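Local coordinates for protein ethylbenzene dehydrogenase alpha-subunit (PDB 2IVF) that holds a molybdenum atom, the ligands MGD and MD1 and an iron/sulfur cluster, as a member of the molybdopterin oxidoreductase family, at residues P215-D220 and Y954-G959; R336-K341 and K394-R399; E383-A388 and V401-R406; P545-L550 and G959-V964. All blocks are in the same frame, centred on the assembly; numbering follows the deposited sequence.

Contact 1: residues P215-D220 and Y954-G959; sequences PDINVD and YYFMNG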
loop_
_atom_site.group_PDB
_atom_site.type_symbol
_atom_site.label_atom_id
_atom_site.label_comp_id
_atom_site.label_asym_id
_atom_site.label_seq_id
_atom_site.Cartn_x
_atom_site.Cartn_y
_atom_site.Cartn_z
ATOM N N PRO A 215 10.959 5.304 25.095
ATOM C CA PRO A 215 10.703 6.475 24.302
ATOM C C PRO A 215 9.332 6.458 23.637
ATOM O O PRO A 215 8.855 5.396 23.164
ATOM C CB PRO A 215 11.844 6.437 23.290
ATOM C CG PRO A 215 12.988 5.888 24.066
ATOM C CD PRO A 215 12.344 4.817 24.904
ATOM N N ASP A 216 8.682 7.613 23.669
ATOM C CA ASP A 216 7.262 7.767 23.191
ATOM C C ASP A 216 7.093 7.409 21.725
ATOM O O ASP A 216 7.695 8.046 20.874
ATOM C CB ASP A 216 6.835 9.207 23.398
ATOM C CG ASP A 216 5.369 9.432 23.226
ATOM O OD1 ASP A 216 4.801 9.061 22.178
ATOM O OD2 ASP A 216 4.775 10.044 24.149
ATOM N N ILE A 217 6.281 6.397 21.438
ATOM C CA ILE A 217 6.104 5.893 20.088
ATOM C C ILE A 217 5.658 7.014 19.149
ATOM O O ILE A 217 6.228 7.216 18.104
ATOM C CB ILE A 217 5.110 4.698 20.051
ATOM C CG1 ILE A 217 4.677 4.354 18.610
ATOM C CG2 ILE A 217 3.859 4.969 20.893
ATOM C CD1 ILE A 217 5.806 3.820 17.742
ATOM N N ASN A 218 4.625 7.760 19.526
ATOM C CA ASN A 218 4.055 8.738 18.593
ATOM C C ASN A 218 4.930 9.919 18.283
ATOM O O ASN A 218 4.964 10.392 17.150
ATOM C CB ASN A 218 2.697 9.206 19.088
ATOM C CG ASN A 218 1.636 8.381 18.533
ATOM O OD1 ASN A 218 1.392 7.263 18.994
ATOM N ND2 ASN A 218 1.054 8.855 17.436
ATOM N N VAL A 219 5.625 10.393 19.292
ATOM C CA VAL A 219 6.569 11.489 19.121
ATOM C C VAL A 219 7.760 10.970 18.263
ATOM O O VAL A 219 8.337 11.718 17.450
ATOM C CB VAL A 219 6.977 12.002 20.471
ATOM C CG1 VAL A 219 7.963 13.201 20.376
ATOM C CG2 VAL A 219 5.681 12.396 21.272
ATOM N N ASP A 220 8.092 9.687 18.440
ATOM C CA ASP A 220 9.254 9.105 17.779
ATOM C C ASP A 220 8.989 8.924 16.273
ATOM O O ASP A 220 9.859 9.205 15.438
ATOM C CB ASP A 220 9.651 7.789 18.457
ATOM C CG ASP A 220 10.984 7.259 17.950
ATOM O OD1 ASP A 220 12.043 7.933 18.153
ATOM O OD2 ASP A 220 10.967 6.166 17.348
ATOM N N TYR A 954 3.504 17.761 28.023
ATOM C CA TYR A 954 3.731 16.432 27.528
ATOM C C TYR A 954 2.991 15.414 28.377
ATOM O O TYR A 954 3.073 15.416 29.615
ATOM C CB TYR A 954 5.236 16.083 27.496
ATOM C CG TYR A 954 5.466 14.619 27.163
ATOM C CD1 TYR A 954 5.135 14.118 25.908
ATOM C CD2 TYR A 954 5.917 13.714 28.120
ATOM C CE1 TYR A 954 5.304 12.752 25.593
ATOM C CE2 TYR A 954 6.106 12.358 27.799
ATOM C CZ TYR A 954 5.779 11.885 26.558
ATOM O OH TYR A 954 5.930 10.546 26.234
ATOM N N TYR A 955 2.275 14.540 27.690
ATOM C CA TYR A 955 1.862 13.266 28.255
ATOM C C TYR A 955 1.869 12.335 27.044
ATOM O O TYR A 955 2.127 12.789 25.930
ATOM C CB TYR A 955 0.500 13.362 28.931
ATOM C CG TYR A 955 -0.614 13.874 28.031
ATOM C CD1 TYR A 955 -1.308 13.001 27.202
ATOM C CD2 TYR A 955 -1.011 15.218 28.038
ATOM C CE1 TYR A 955 -2.344 13.441 26.380
ATOM C CE2 TYR A 955 -2.064 15.663 27.182
ATOM C CZ TYR A 955 -2.729 14.767 26.378
ATOM O OH TYR A 955 -3.781 15.159 25.524
ATOM N N PHE A 956 1.600 11.055 27.271
ATOM C CA PHE A 956 1.882 10.009 26.298
ATOM C C PHE A 956 1.271 10.358 24.933
ATOM O O PHE A 956 0.091 10.720 24.846
ATOM C CB PHE A 956 1.362 8.678 26.832
ATOM C CG PHE A 956 1.548 7.502 25.890
ATOM C CD1 PHE A 956 2.750 7.279 25.236
ATOM C CD2 PHE A 956 0.521 6.586 25.722
ATOM C CE1 PHE A 956 2.912 6.177 24.387
ATOM C CE2 PHE A 956 0.680 5.482 24.868
ATOM C CZ PHE A 956 1.879 5.292 24.207
ATOM N N MET A 957 2.117 10.253 23.900
ATOM C CA MET A 957 1.819 10.562 22.504
ATOM C C MET A 957 1.578 12.029 22.166
ATOM O O MET A 957 1.349 12.373 20.987
ATOM C CB MET A 957 0.640 9.716 22.023
ATOM C CG MET A 957 0.857 8.241 22.245
ATOM S SD MET A 957 -0.515 7.260 21.639
ATOM C CE MET A 957 -1.801 8.134 22.499
ATOM N N ASN A 958 1.641 12.898 23.166
ATOM C CA ASN A 958 1.215 14.271 23.011
ATOM C C ASN A 958 2.229 15.242 23.573
ATOM O O ASN A 958 2.419 15.326 24.760
ATOM C CB ASN A 958 -0.109 14.495 23.751
ATOM C CG ASN A 958 -1.246 13.773 23.120
ATOM O OD1 ASN A 958 -2.036 14.372 22.386
ATOM N ND2 ASN A 958 -1.336 12.469 23.367
ATOM N N GLY A 959 2.874 15.992 22.707
ATOM C CA GLY A 959 3.745 17.064 23.169
ATOM C C GLY A 959 5.194 16.644 23.129
ATOM O O GLY A 959 5.513 15.527 22.744
#
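D216 and Y954 reach toward each other tip to tip, and the D216 carboxylate joins the start of helix 217-221 to the loop 954-959. OD2 of D216 takes two donors from that loop. M957 N meets D216 OD2 on its syn lone pair at 2.7 Å (N-H...O 155°), while Y954 OH donates to D216 OD2 at 2.4 Å, a modelled length so short that its exact value is doubtful. D216 OD2 lies at the edge of the Y954 ring, in its plane, with carboxylate and ring planes 62° apart. D216 is the N-cap of helix 217-221: V219 N donates to D216 OD1 at 3.3 Å, from above the carboxylate plane, and N218 N adds a weak bond. CG is anti to the backbone N (chi1 -168°); the carboxylate beyond it has the helix N-H groups on OD1 and the loop donors on OD2, and the helix end would be expected to stabilise its negative charge. The loop makes a type II beta turn from Y955 to N958. M957 crosses N218 there, with CB to CB at 3.6 Å and N218 OD1 3.3 Å from M957 SD; the amide nitrogen of N218 binds D223 O. I217 CG2 rests at 3.8 Å from F956 CE1. Packing is looser at V219, where CG2 stays 4.4 Å from Y954 CE1 and is closer to G959 O. A glycerol, probably from crystallisation, is hydrogen-bonded to Y954 N. The whole contact is buried: P546 of helix 546-553 touches D216 and V219, and T538 of helix 526-540 packs on Y954 and bonds to F956 N.

Contact 2: residues R336-K341 and K394-R399; sequences RMDTGK and KTIQVR
M337 N donates to Q397 O at 3.0 Å (N-H...O 162°), where the edge strand 334-336 of a three-stranded antiparallel sheet runs out along its central strand 395-400. Just before it, R336 faces V398 as a non-hydrogen-bonded pair. Two side-chain patches extend this backbone link. In the first, M337 crosses R399 at about a right angle and lays SD over one face of the guanidinium, 3.4 Å above its plane and offset toward the rim. M337 bends at both chi2 and chi3, and its CE comes within 3.4 Å of R399 NE. In the second patch I396 points into the loop: CD1 lies 3.4 Å from R336 NE, and CG2 lies 3.7 Å from D338 OD2. Both polar residues are set by their own pairing. R336 turns at chi3 (52°), which places NE, and grips D338 side-on, NE to OD1 at 3.0 Å and NH2 to OD2 at 2.8 Å, the latter bond nearly in the guanidinium plane. I396 therefore touches two charged groups already engaged with each other. Further out, the loop closes on itself through R336 N to K341 O and through an ST turn in which T339 OG1 accepts from K341 N; K341 NZ goes on to a salt bridge with D819. The methyl CG2 of T339 lies above one face of the R336 guanidinium, 3.7 Å from its plane and displaced toward the rim.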
loop_
_atom_site.group_PDB
_atom_site.type_symbol
_atom_site.label_atom_id
_atom_site.label_comp_id
_atom_site.label_asym_id
_atom_site.label_seq_id
_atom_site.Cartn_x
_atom_site.Cartn_y
_atom_site.Cartn_z
ATOM N N ARG A 336 -2.959 43.402 25.427
ATOM C CA ARG A 336 -2.347 44.653 25.809
ATOM C C ARG A 336 -1.374 45.052 24.717
ATOM O O ARG A 336 -0.583 44.224 24.253
ATOM C CB ARG A 336 -1.595 44.475 27.133
ATOM C CG ARG A 336 -2.487 44.165 28.336
ATOM C CD ARG A 336 -1.702 43.961 29.624
ATOM N NE ARG A 336 -0.780 45.051 29.904
ATOM C CZ ARG A 336 -0.150 45.235 31.067
ATOM N NH1 ARG A 336 -0.338 44.422 32.092
ATOM N NH2 ARG A 336 0.690 46.235 31.193
ATOM N N MET A 337 -1.436 46.306 24.290
ATOM C CA MET A 337 -0.531 46.800 23.247
ATOM C C MET A 337 0.864 47.132 23.777
ATOM O O MET A 337 1.793 47.323 22.989
ATOM C CB MET A 337 -1.133 48.008 22.537
ATOM C CG MET A 337 -2.342 47.665 21.680
ATOM S SD MET A 337 -1.890 46.615 20.321
ATOM C CE MET A 337 -2.118 44.958 20.988
ATOM N N ASP A 338 1.023 47.188 25.094
ATOM C CA ASP A 338 2.344 47.392 25.673
ATOM C C ASP A 338 3.156 46.097 25.885
ATOM O O ASP A 338 4.357 46.085 25.595
ATOM C CB ASP A 338 2.238 48.204 26.963
ATOM C CG ASP A 338 1.416 47.522 28.048
ATOM O OD1 ASP A 338 0.699 46.550 27.761
ATOM O OD2 ASP A 338 1.493 47.978 29.208
ATOM N N THR A 339 2.539 45.032 26.398
ATOM C CA THR A 339 3.277 43.793 26.708
ATOM C C THR A 339 3.029 42.679 25.676
ATOM O O THR A 339 3.819 41.739 25.560
ATOM C CB THR A 339 2.913 43.216 28.096
ATOM O OG1 THR A 339 1.540 42.806 28.113
ATOM C CG2 THR A 339 3.169 44.231 29.219
ATOM N N GLY A 340 1.940 42.790 24.919
ATOM C CA GLY A 340 1.575 41.775 23.955
ATOM C C GLY A 340 0.868 40.584 24.583
ATOM O O GLY A 340 0.663 39.560 23.952
ATOM N N LYS A 341 0.487 40.733 25.835
ATOM C CA LYS A 341 -0.086 39.622 26.567
ATOM C C LYS A 341 -1.564 39.876 26.793
ATOM O O LYS A 341 -2.006 41.032 26.870
ATOM C CB LYS A 341 0.706 39.420 27.882
ATOM C CG LYS A 341 1.929 38.482 27.652
ATOM C CD LYS A 341 3.069 38.754 28.570
ATOM C CE LYS A 341 4.359 38.052 28.112
ATOM N NZ LYS A 341 4.201 36.607 27.765
ATOM N N LYS A 394 -3.006 53.360 35.464
ATOM C CA LYS A 394 -2.482 53.628 34.118
ATOM C C LYS A 394 -3.438 53.104 33.067
ATOM O O LYS A 394 -3.975 52.010 33.203
ATOM C CB LYS A 394 -1.121 52.941 33.936
ATOM C CG LYS A 394 -0.196 53.581 32.888
ATOM C CD LYS A 394 1.271 53.713 33.417
ATOM C CE LYS A 394 2.037 52.364 33.410
ATOM N NZ LYS A 394 3.516 52.523 33.714
ATOM N N THR A 395 -3.643 53.885 32.016
ATOM C CA THR A 395 -4.479 53.462 30.892
ATOM C C THR A 395 -3.596 53.020 29.728
ATOM O O THR A 395 -2.610 53.680 29.400
ATOM C CB THR A 395 -5.428 54.604 30.428
ATOM O OG1 THR A 395 -6.226 55.018 31.533
ATOM C CG2 THR A 395 -6.363 54.145 29.288
ATOM N N ILE A 396 -3.955 51.902 29.112
ATOM C CA ILE A 396 -3.225 51.403 27.965
ATOM C C ILE A 396 -4.204 51.100 26.855
ATOM O O ILE A 396 -5.403 50.957 27.093
ATOM C CB ILE A 396 -2.429 50.132 28.303
ATOM C CG1 ILE A 396 -3.352 49.065 28.927
ATOM C CG2 ILE A 396 -1.266 50.500 29.240
ATOM C CD1 ILE A 396 -2.703 47.737 29.149
ATOM N N GLN A 397 -3.669 51.023 25.642
ATOM C CA GLN A 397 -4.412 50.577 24.490
ATOM C C GLN A 397 -4.480 49.051 24.554
ATOM O O GLN A 397 -3.486 48.399 24.886
ATOM C CB GLN A 397 -3.689 50.953 23.186
ATOM C CG GLN A 397 -3.933 52.361 22.623
ATOM C CD GLN A 397 -3.631 52.399 21.119
ATOM O OE1 GLN A 397 -3.834 51.400 20.405
ATOM N NE2 GLN A 397 -3.148 53.527 20.639
ATOM N N VAL A 398 -5.644 48.504 24.235
ATOM C CA VAL A 398 -5.822 47.073 24.105
ATOM C C VAL A 398 -6.599 46.851 22.829
ATOM O O VAL A 398 -7.357 47.733 22.404
ATOM C CB VAL A 398 -6.565 46.461 25.303
ATOM C CG1 VAL A 398 -5.779 46.715 26.607
ATOM C CG2 VAL A 398 -7.991 47.001 25.404
ATOM N N ARG A 399 -6.390 45.695 22.207
ATOM C CA ARG A 399 -7.141 45.328 21.035
ATOM C C ARG A 399 -7.360 43.840 21.059
ATOM O O ARG A 399 -6.649 43.121 21.732
ATOM C CB ARG A 399 -6.415 45.764 19.766
ATOM C CG ARG A 399 -5.214 44.918 19.398
ATOM C CD ARG A 399 -4.506 45.465 18.169
ATOM N NE ARG A 399 -3.288 44.712 17.845
ATOM C CZ ARG A 399 -2.354 45.112 16.977
ATOM N NH1 ARG A 399 -2.473 46.248 16.301
ATOM N NH2 ARG A 399 -1.286 44.366 16.777
#

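Contact 3: residues E383-A388 and V401-R406; sequences EGTFSA and VFEGLR
G384 N and R406 NH1 reach E403 OE1 from opposite faces of its carboxylate plane. G384 N donates to E403 OE1 from well above the plane, at 3.0 Å (N-H...O 167°), and R406 NH1 bonds to it at 3.1 Å on the syn side, as part of a salt bridge within the helix. OE1 lies in the plane of the R406 guanidinium, at its edge, which restrains how that flat group is turned. E383 then crosses R406 at about a right angle, with CG 3.6 Å above one guanidinium face, offset toward the rim; carboxylate and guanidinium planes stand 80° apart. The segments belong to the start of the beta-hairpin 385-389/395-400 and to helix 401-408, which follows its second strand directly; the contact lies where that helix meets the residues leading into strand 385-389. E383 also lies beside F402, pointing the same way, with OE2 3.8 Å from F402 CE2. A bend at chi2 (86°) places CD of E383, and OE2 forms a salt bridge with R322. G384 O is buried with no polar partner in the model and faces E403 CG at 3.4 Å. The T385 side chain crosses that of E403 at about a right angle, OG1 4.0 Å from E403 CG.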
loop_
_atom_site.group_PDB
_atom_site.type_symbol
_atom_site.label_atom_id
_atom_site.label_comp_id
_atom_site.label_asym_id
_atom_site.label_seq_id
_atom_site.Cartn_x
_atom_site.Cartn_y
_atom_site.Cartn_z
ATOM N N GLU A 383 -13.554 44.031 15.779
ATOM C CA GLU A 383 -12.779 45.124 15.225
ATOM C C GLU A 383 -12.607 46.210 16.274
ATOM O O GLU A 383 -13.518 46.487 17.055
ATOM C CB GLU A 383 -13.447 45.683 13.961
ATOM C CG GLU A 383 -13.501 44.672 12.761
ATOM C CD GLU A 383 -14.708 43.748 12.797
ATOM O OE1 GLU A 383 -15.415 43.754 13.826
ATOM O OE2 GLU A 383 -14.951 43.008 11.785
ATOM N N GLY A 384 -11.434 46.830 16.309
ATOM C CA GLY A 384 -11.260 48.034 17.102
ATOM C C GLY A 384 -10.028 48.085 17.979
ATOM O O GLY A 384 -9.397 47.077 18.299
ATOM N N THR A 385 -9.685 49.293 18.368
ATOM C CA THR A 385 -8.672 49.473 19.377
ATOM C C THR A 385 -9.307 50.292 20.472
ATOM O O THR A 385 -10.016 51.254 20.207
ATOM C CB THR A 385 -7.388 50.101 18.794
ATOM O OG1 THR A 385 -6.932 49.281 17.699
ATOM C CG2 THR A 385 -6.306 50.129 19.848
ATOM N N PHE A 386 -9.087 49.855 21.703
ATOM C CA PHE A 386 -9.796 50.364 22.847
ATOM C C PHE A 386 -8.771 50.698 23.917
ATOM O O PHE A 386 -7.562 50.595 23.693
ATOM C CB PHE A 386 -10.785 49.308 23.364
ATOM C CG PHE A 386 -11.709 48.762 22.305
ATOM C CD1 PHE A 386 -12.888 49.429 21.984
ATOM C CD2 PHE A 386 -11.407 47.585 21.648
ATOM C CE1 PHE A 386 -13.748 48.935 21.020
ATOM C CE2 PHE A 386 -12.257 47.079 20.675
ATOM C CZ PHE A 386 -13.433 47.763 20.352
ATOM N N SER A 387 -9.262 51.119 25.073
ATOM C CA SER A 387 -8.401 51.372 26.215
ATOM C C SER A 387 -8.940 50.687 27.463
ATOM O O SER A 387 -10.136 50.440 27.581
ATOM C CB SER A 387 -8.238 52.873 26.451
ATOM O OG SER A 387 -9.296 53.605 25.875
ATOM N N ALA A 388 -8.024 50.362 28.372
ATOM C CA ALA A 388 -8.358 49.818 29.681
ATOM C C ALA A 388 -7.489 50.504 30.738
ATOM O O ALA A 388 -6.303 50.730 30.503
ATOM C CB ALA A 388 -8.124 48.322 29.691
ATOM N N VAL A 401 -7.414 39.968 19.671
ATOM C CA VAL A 401 -6.560 39.166 18.861
ATOM C C VAL A 401 -6.935 39.364 17.400
ATOM O O VAL A 401 -6.056 39.522 16.554
ATOM C CB VAL A 401 -6.683 37.682 19.200
ATOM C CG1 VAL A 401 -5.971 36.829 18.132
ATOM C CG2 VAL A 401 -6.129 37.429 20.624
ATOM N N PHE A 402 -8.239 39.353 17.128
ATOM C CA PHE A 402 -8.765 39.585 15.776
ATOM C C PHE A 402 -8.202 40.846 15.104
ATOM O O PHE A 402 -7.870 40.820 13.902
ATOM C CB PHE A 402 -10.296 39.679 15.809
ATOM C CG PHE A 402 -10.929 39.728 14.444
ATOM C CD1 PHE A 402 -11.223 38.560 13.772
ATOM C CD2 PHE A 402 -11.220 40.946 13.837
ATOM C CE1 PHE A 402 -11.823 38.583 12.520
ATOM C CE2 PHE A 402 -11.821 40.968 12.574
ATOM C CZ PHE A 402 -12.120 39.797 11.935
ATOM N N GLU A 403 -8.149 41.936 15.864
ATOM C CA GLU A 403 -7.623 43.210 15.358
ATOM C C GLU A 403 -6.130 43.083 15.042
ATOM O O GLU A 403 -5.666 43.608 14.021
ATOM C CB GLU A 403 -7.903 44.347 16.337
ATOM C CG GLU A 403 -7.428 45.715 15.845
ATOM C CD GLU A 403 -8.253 46.330 14.710
ATOM O OE1 GLU A 403 -9.381 45.884 14.408
ATOM O OE2 GLU A 403 -7.745 47.309 14.120
ATOM N N GLY A 404 -5.382 42.356 15.872
ATOM C CA GLY A 404 -3.995 42.040 15.559
ATOM C C GLY A 404 -3.910 41.189 14.298
ATOM O O GLY A 404 -3.095 41.414 13.411
ATOM N N LEU A 405 -4.759 40.193 14.222
ATOM C CA LEU A 405 -4.778 39.352 13.059
ATOM C C LEU A 405 -5.076 40.105 11.774
ATOM O O LEU A 405 -4.506 39.760 10.717
ATOM C CB LEU A 405 -5.800 38.264 13.258
ATOM C CG LEU A 405 -5.852 37.188 12.203
ATOM C CD1 LEU A 405 -4.523 36.397 12.092
ATOM C CD2 LEU A 405 -7.014 36.255 12.587
ATOM N N ARG A 406 -6.023 41.047 11.825
ATOM C CA ARG A 406 -6.320 41.880 10.659
ATOM C C ARG A 406 -5.048 42.546 10.166
ATOM O O ARG A 406 -4.793 42.552 8.979
ATOM C CB ARG A 406 -7.333 42.988 10.965
ATOM C CG ARG A 406 -8.735 42.493 11.188
ATOM C CD ARG A 406 -9.592 43.631 11.597
ATOM N NE ARG A 406 -10.150 44.308 10.439
ATOM C CZ ARG A 406 -10.583 45.563 10.429
ATOM N NH1 ARG A 406 -10.497 46.355 11.501
ATOM N NH2 ARG A 406 -11.103 46.036 9.313
#

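Contact 4: residues P545-L550 and G959-V964; sequences PPAMWL and GSPAPV
The N-terminal part of helix 546-553, with P545 just before it, packs on a loop containing two prolines, residues 959-964; P545, A547 and L550 meet S960, P961 and P963 in turn. No direct polar bond joins the two segments; a water does it instead. It accepts from A547 N at 2.9 Å, a first-turn N-H, and donates to P961 O at 2.7 Å and to S960 OG at 3.0 Å. S960 OG in turn donates to G959 O at 2.6 Å, in the carbonyl plane and on a lone pair, so the hydroxyl accepts from the water and donates to G959 O. Its chi1 of 89° puts OG between the backbone N and the carbonyl carbon, where it also abuts P545 CB at 3.3 Å. Around this polar centre the contacts are mostly carbon to carbon. A547 CB lies 3.4 Å from P961 O, the oxygen that also takes the water, and meets P961 CG more loosely. L550 crosses P963 at about a right angle, CD1 to CG at 4.0 Å, and P546 CG faces P963 CD at 4.4 Å. P963 is the centre of an inverse gamma turn, which bends the loop as it passes L550. All seven touching residues are buried. W560 of helix 557-560 packs on A547, L550 and P963, F621 of helix 617-625 touches L550, and V219 of helix 217-221 lies against both P546 and S960.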
loop_
_atom_site.group_PDB
_atom_site.type_symbol
_atom_site.label_atom_id
_atom_site.label_comp_id
_atom_site.label_asym_id
_atom_site.label_seq_id
_atom_site.Cartn_x
_atom_site.Cartn_y
_atom_site.Cartn_z
ATOM N N PRO A 545 9.766 11.562 26.363
ATOM C CA PRO A 545 9.986 12.243 25.061
ATOM C C PRO A 545 11.230 11.698 24.387
ATOM O O PRO A 545 12.272 11.676 25.039
ATOM C CB PRO A 545 10.209 13.717 25.455
ATOM C CG PRO A 545 10.466 13.710 26.943
ATOM C CD PRO A 545 9.708 12.522 27.476
ATOM N N PRO A 546 11.125 11.185 23.149
ATOM C CA PRO A 546 12.279 10.566 22.446
ATOM C C PRO A 546 13.435 11.499 22.044
ATOM O O PRO A 546 14.593 11.048 21.979
ATOM C CB PRO A 546 11.622 9.889 21.238
ATOM C CG PRO A 546 10.377 10.649 21.035
ATOM C CD PRO A 546 9.897 11.095 22.347
ATOM N N ALA A 547 13.184 12.803 21.891
ATOM C CA ALA A 547 14.282 13.761 21.649
ATOM C C ALA A 547 15.371 13.722 22.729
ATOM O O ALA A 547 16.553 14.020 22.453
ATOM C CB ALA A 547 13.732 15.212 21.455
ATOM N N MET A 548 14.991 13.415 23.970
ATOM C CA MET A 548 15.920 13.560 25.079
ATOM C C MET A 548 17.044 12.549 24.992
ATOM O O MET A 548 18.213 12.931 25.028
ATOM C CB MET A 548 15.242 13.428 26.447
ATOM C CG MET A 548 14.178 14.463 26.711
ATOM S SD MET A 548 14.751 16.155 26.420
ATOM C CE MET A 548 13.275 17.075 26.917
ATOM N N TRP A 549 16.701 11.271 24.897
ATOM C CA TRP A 549 17.727 10.239 24.948
ATOM C C TRP A 549 18.516 10.280 23.605
ATOM O O TRP A 549 19.718 10.092 23.604
ATOM C CB TRP A 549 17.129 8.854 25.249
ATOM C CG TRP A 549 16.591 8.149 24.074
ATOM C CD1 TRP A 549 15.448 8.399 23.409
ATOM C CD2 TRP A 549 17.211 7.058 23.424
ATOM N NE1 TRP A 549 15.314 7.527 22.332
ATOM C CE2 TRP A 549 16.400 6.700 22.323
ATOM C CE3 TRP A 549 18.407 6.375 23.645
ATOM C CZ2 TRP A 549 16.713 5.660 21.476
ATOM C CZ3 TRP A 549 18.735 5.341 22.797
ATOM C CH2 TRP A 549 17.888 4.985 21.730
ATOM N N LEU A 550 17.840 10.618 22.499
ATOM C CA LEU A 550 18.539 10.743 21.222
ATOM C C LEU A 550 19.579 11.834 21.289
ATOM O O LEU A 550 20.720 11.640 20.824
ATOM C CB LEU A 550 17.581 10.997 20.068
ATOM C CG LEU A 550 16.640 9.849 19.693
ATOM C CD1 LEU A 550 15.698 10.292 18.590
ATOM C CD2 LEU A 550 17.418 8.560 19.312
ATOM N N GLY A 959 2.874 15.992 22.707
ATOM C CA GLY A 959 3.745 17.064 23.169
ATOM C C GLY A 959 5.194 16.644 23.129
ATOM O O GLY A 959 5.513 15.527 22.744
ATOM N N SER A 960 6.056 17.572 23.538
ATOM C CA SER A 960 7.518 17.420 23.454
ATOM C C SER A 960 7.953 17.495 21.968
ATOM O O SER A 960 7.136 17.307 21.055
ATOM C CB SER A 960 8.013 16.148 24.156
ATOM O OG SER A 960 8.035 15.034 23.296
ATOM N N PRO A 961 9.216 17.865 21.727
ATOM C CA PRO A 961 9.706 18.151 20.385
ATOM C C PRO A 961 9.970 16.883 19.629
ATOM O O PRO A 961 10.813 16.107 20.034
ATOM C CB PRO A 961 11.003 18.940 20.646
ATOM C CG PRO A 961 11.388 18.634 22.019
ATOM C CD PRO A 961 10.236 18.110 22.767
ATOM N N ALA A 962 9.251 16.674 18.550
ATOM C CA ALA A 962 9.381 15.457 17.740
ATOM C C ALA A 962 10.564 15.548 16.763
ATOM O O ALA A 962 10.679 16.479 15.977
ATOM C CB ALA A 962 8.066 15.173 16.993
ATOM N N PRO A 963 11.470 14.559 16.813
ATOM C CA PRO A 963 12.665 14.550 15.950
ATOM C C PRO A 963 12.394 13.975 14.572
ATOM O O PRO A 963 13.072 13.035 14.129
ATOM C CB PRO A 963 13.611 13.658 16.741
ATOM C CG PRO A 963 12.650 12.625 17.307
ATOM C CD PRO A 963 11.435 13.400 17.715
ATOM N N VAL A 964 11.430 14.574 13.878
ATOM C CA VAL A 964 10.685 13.891 12.805
ATOM C C VAL A 964 10.505 14.762 11.572
ATOM O O VAL A 964 9.797 14.392 10.666
ATOM C CB VAL A 964 9.297 13.458 13.280
ATOM C CG1 VAL A 964 9.385 12.483 14.513
ATOM C CG2 VAL A 964 8.362 14.675 13.565
HETATM O O HOH W 1 10.775 14.417 22.112
#

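How the contacts relate
The four contacts form two pairs. Contacts 1 and 4 have centres about 8 Å apart, share G959, and interlock: V219 CG1 is 3.4 Å from S960 OG, and P215 CG is 3.3 Å from W549 NE1. Together they hold one late loop against two helices deep in the chain, and the P963 side chain is about 9 Å from the bound MD1. Contacts 2 and 3 have centres about 10 Å apart on the surface and meet in one sheet, where V398 O and F386 N at 2.8 Å probably hydrogen-bond. The pairs are remote: the centres of contacts 1 and 2 lie about 37 Å apart, their nearest atoms about 19 Å.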